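Local structure of hypothetical protein (Staphylococcus aureus subsp. aureus, 1QYI) at residues Gln53-Arg56 with Asn57-Gln61. The protein is of unknown function but has a HAD-hydrolase-like region, which suggests, without proving it, a hydrolase of the haloacid dehalogenase superfamily. Numbering follows the deposited sequence.
Sequences QDIR and NRIFQ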
ATOM      1  N   GLN A  53      -6.620  13.340  -9.235  1.00 24.50           N
ATOM      2  CA  GLN A  53      -5.557  13.088 -10.189  1.00 24.96           C
ATOM      3  C   GLN A  53      -4.699  14.326 -10.340  1.00 24.62           C
ATOM      4  O   GLN A  53      -3.471  14.248 -10.450  1.00 25.47           O
ATOM      5  CB  GLN A  53      -6.150  12.672 -11.532  1.00 25.21           C
ATOM      6  CG  GLN A  53      -5.663  11.317 -12.032  1.00 28.65           C
ATOM      7  CD  GLN A  53      -5.722  10.206 -10.975  1.00 29.97           C
ATOM      8  OE1 GLN A  53      -6.785   9.906 -10.413  1.00 30.88           O
ATOM      9  NE2 GLN A  53      -4.568   9.602 -10.695  1.00 28.94           N
ATOM     10  N   ASP A  54      -5.341  15.479 -10.342  1.00 23.37           N
ATOM     11  CA  ASP A  54      -4.591  16.710 -10.475  1.00 22.99           C
ATOM     12  C   ASP A  54      -3.707  16.892  -9.247  1.00 21.49           C
ATOM     13  O   ASP A  54      -2.523  17.208  -9.347  1.00 19.72           O
ATOM     14  CB  ASP A  54      -5.540  17.895 -10.596  1.00 23.73           C
ATOM     15  CG  ASP A  54      -4.799  19.206 -10.663  1.00 26.32           C
ATOM     16  OD1 ASP A  54      -4.079  19.428 -11.664  1.00 25.41           O
ATOM     17  OD2 ASP A  54      -4.911  19.992  -9.698  1.00 26.94           O
ATOM     18  N   ILE A  55      -4.305  16.696  -8.081  1.00 22.18           N
ATOM     19  CA  ILE A  55      -3.596  16.838  -6.816  1.00 22.01           C
ATOM     20  C   ILE A  55      -2.348  15.951  -6.808  1.00 22.36           C
ATOM     21  O   ILE A  55      -1.237  16.427  -6.557  1.00 21.11           O
ATOM     22  CB  ILE A  55      -4.563  16.492  -5.654  1.00 21.54           C
ATOM     23  CG1 ILE A  55      -5.649  17.579  -5.601  1.00 19.00           C
ATOM     24  CG2 ILE A  55      -3.805  16.354  -4.336  1.00 15.41           C
ATOM     25  CD1 ILE A  55      -6.926  17.208  -4.872  1.00 18.31           C
ATOM     26  N   ARG A  56      -2.552  14.671  -7.106  1.00 22.01           N
ATOM     27  CA  ARG A  56      -1.481  13.684  -7.164  1.00 23.93           C
ATOM     28  C   ARG A  56      -0.386  14.139  -8.121  1.00 25.14           C
ATOM     29  O   ARG A  56       0.814  14.009  -7.848  1.00 25.82           O
ATOM     30  CB  ARG A  56      -2.036  12.351  -7.652  1.00 23.02           C
ATOM     31  CG  ARG A  56      -0.967  11.301  -7.875  1.00 21.45           C
ATOM     32  CD  ARG A  56      -1.562   9.976  -8.304  1.00 19.44           C
ATOM     33  NE  ARG A  56      -0.511   9.094  -8.773  1.00 19.45           N
ATOM     34  CZ  ARG A  56      -0.651   7.791  -8.964  1.00 21.82           C
ATOM     35  NH1 ARG A  56      -1.819   7.205  -8.724  1.00 22.09           N
ATOM     36  NH2 ARG A  56       0.384   7.075  -9.390  1.00 19.91           N
ATOM     37  N   ASN A  57      -0.818  14.654  -9.259  1.00 25.72           N
ATOM     38  CA  ASN A  57       0.104  15.131 -10.259  1.00 27.41           C
ATOM     39  C   ASN A  57       0.947  16.274  -9.714  1.00 28.40           C
ATOM     40  O   ASN A  57       2.162  16.296  -9.900  1.00 29.82           O
ATOM     41  CB  ASN A  57      -0.657  15.593 -11.491  1.00 27.73           C
ATOM     42  CG  ASN A  57       0.252  16.187 -12.524  1.00 30.49           C
ATOM     43  OD1 ASN A  57       1.224  15.558 -12.936  1.00 32.27           O
ATOM     44  ND2 ASN A  57      -0.050  17.407 -12.955  1.00 32.58           N
ATOM     45  N   ARG A  58       0.312  17.224  -9.035  1.00 28.38           N
ATOM     46  CA  ARG A  58       1.043  18.357  -8.476  1.00 28.04           C
ATOM     47  C   ARG A  58       2.006  17.938  -7.369  1.00 27.69           C
ATOM     48  O   ARG A  58       3.182  18.297  -7.393  1.00 27.74           O
ATOM     49  CB  ARG A  58       0.080  19.401  -7.907  1.00 29.01           C
ATOM     50  CG  ARG A  58      -0.740  20.168  -8.917  1.00 30.61           C
ATOM     51  CD  ARG A  58      -1.451  21.296  -8.197  1.00 31.86           C
ATOM     52  NE  ARG A  58      -0.479  22.244  -7.639  1.00 34.77           N
ATOM     53  CZ  ARG A  58      -0.734  23.098  -6.652  1.00 34.13           C
ATOM     54  NH1 ARG A  58      -1.939  23.135  -6.093  1.00 34.63           N
ATOM     55  NH2 ARG A  58       0.216  23.918  -6.226  1.00 33.20           N
ATOM     56  N   ILE A  59       1.494  17.189  -6.395  1.00 27.84           N
ATOM     57  CA  ILE A  59       2.296  16.736  -5.261  1.00 27.20           C
ATOM     58  C   ILE A  59       3.512  15.910  -5.690  1.00 27.77           C
ATOM     59  O   ILE A  59       4.640  16.245  -5.337  1.00 28.60           O
ATOM     60  CB  ILE A  59       1.439  15.904  -4.256  1.00 26.38           C
ATOM     61  CG1 ILE A  59       0.247  16.727  -3.764  1.00 25.34           C
ATOM     62  CG2 ILE A  59       2.288  15.488  -3.055  1.00 27.76           C
ATOM     63  CD1 ILE A  59       0.637  18.036  -3.082  1.00 26.09           C
ATOM     64  N   PHE A  60       3.288  14.847  -6.460  1.00 27.49           N
ATOM     65  CA  PHE A  60       4.378  13.982  -6.901  1.00 28.23           C
ATOM     66  C   PHE A  60       5.084  14.341  -8.217  1.00 28.74           C
ATOM     67  O   PHE A  60       6.031  13.658  -8.614  1.00 27.36           O
ATOM     68  CB  PHE A  60       3.896  12.525  -6.973  1.00 27.46           C
ATOM     69  CG  PHE A  60       3.454  11.959  -5.656  1.00 27.10           C
ATOM     70  CD1 PHE A  60       4.281  12.029  -4.542  1.00 25.94           C
ATOM     71  CD2 PHE A  60       2.209  11.340  -5.533  1.00 28.42           C
ATOM     72  CE1 PHE A  60       3.878  11.492  -3.317  1.00 27.03           C
ATOM     73  CE2 PHE A  60       1.796  10.797  -4.312  1.00 27.92           C
ATOM     74  CZ  PHE A  60       2.630  10.873  -3.203  1.00 27.53           C
ATOM     75  N   GLN A  61       4.625  15.399  -8.883  1.00 28.72           N
ATOM     76  CA  GLN A  61       5.219  15.850 -10.142  1.00 28.68           C
ATOM     77  C   GLN A  61       5.253  14.751 -11.207  1.00 29.43           C
ATOM     78  O   GLN A  61       6.323  14.272 -11.604  1.00 28.95           O
ATOM     79  CB  GLN A  61       6.632  16.369  -9.889  1.00 29.20           C
ATOM     80  CG  GLN A  61       6.681  17.517  -8.910  1.00 30.51           C
ATOM     81  CD  GLN A  61       6.203  18.823  -9.511  1.00 30.90           C
ATOM     82  OE1 GLN A  61       6.907  19.453 -10.301  1.00 32.74           O
ATOM     83  NE2 GLN A  61       4.995  19.231  -9.147  1.00 31.93           N
TER
HETATM   84  O   HOH W   1      -4.230  22.123  -7.087  1.00 35.21           O
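The last turns of the alpha helix 49-60, in the helical insertion that follows the first strand (3-6) of the HAD-like parallel sheet, consistent with a cap domain, bring R56 against F60 and I55 against I59 on the buried side. I55 and I59 lie side by side, CG2 of I55 4.1 Å from CG1 of I59; bulky apolar side chains suit this buried face, which meets helices 16-31 (I55) and 77-93 (I59). Next to them the extended R56 chain passes F60 so that CG of R56 sits at the ring edge, in plane, 3.9 Å from CD2 of F60, whose flat apolar ring packs against I65, L66 and V84. With CG anti to the backbone N (chi1 174°), R56 carries its guanidinium nearly perpendicular to that ring and on to salt bridges with E16, D20 and D63, which probably offset the positive charge of this buried residue. The backbone keeps the i to i+4 pattern.

On the more exposed side OD2 of D54 rests 4.0 Å from CD of R58, but the charged groups do not pair, OD2 of D54 lying 5.4 Å from NE of R58. A water lies between them, accepting from NH1 of R58 at 2.7 Å and donating only weakly to OD2 of D54, while NH2 of R58 pairs with E130. Q61 leaves the helix with positive phi, and its side chain folds back: NE2 of Q61 donates to a lone pair of R58 O, in the carbonyl plane, at 2.7 Å.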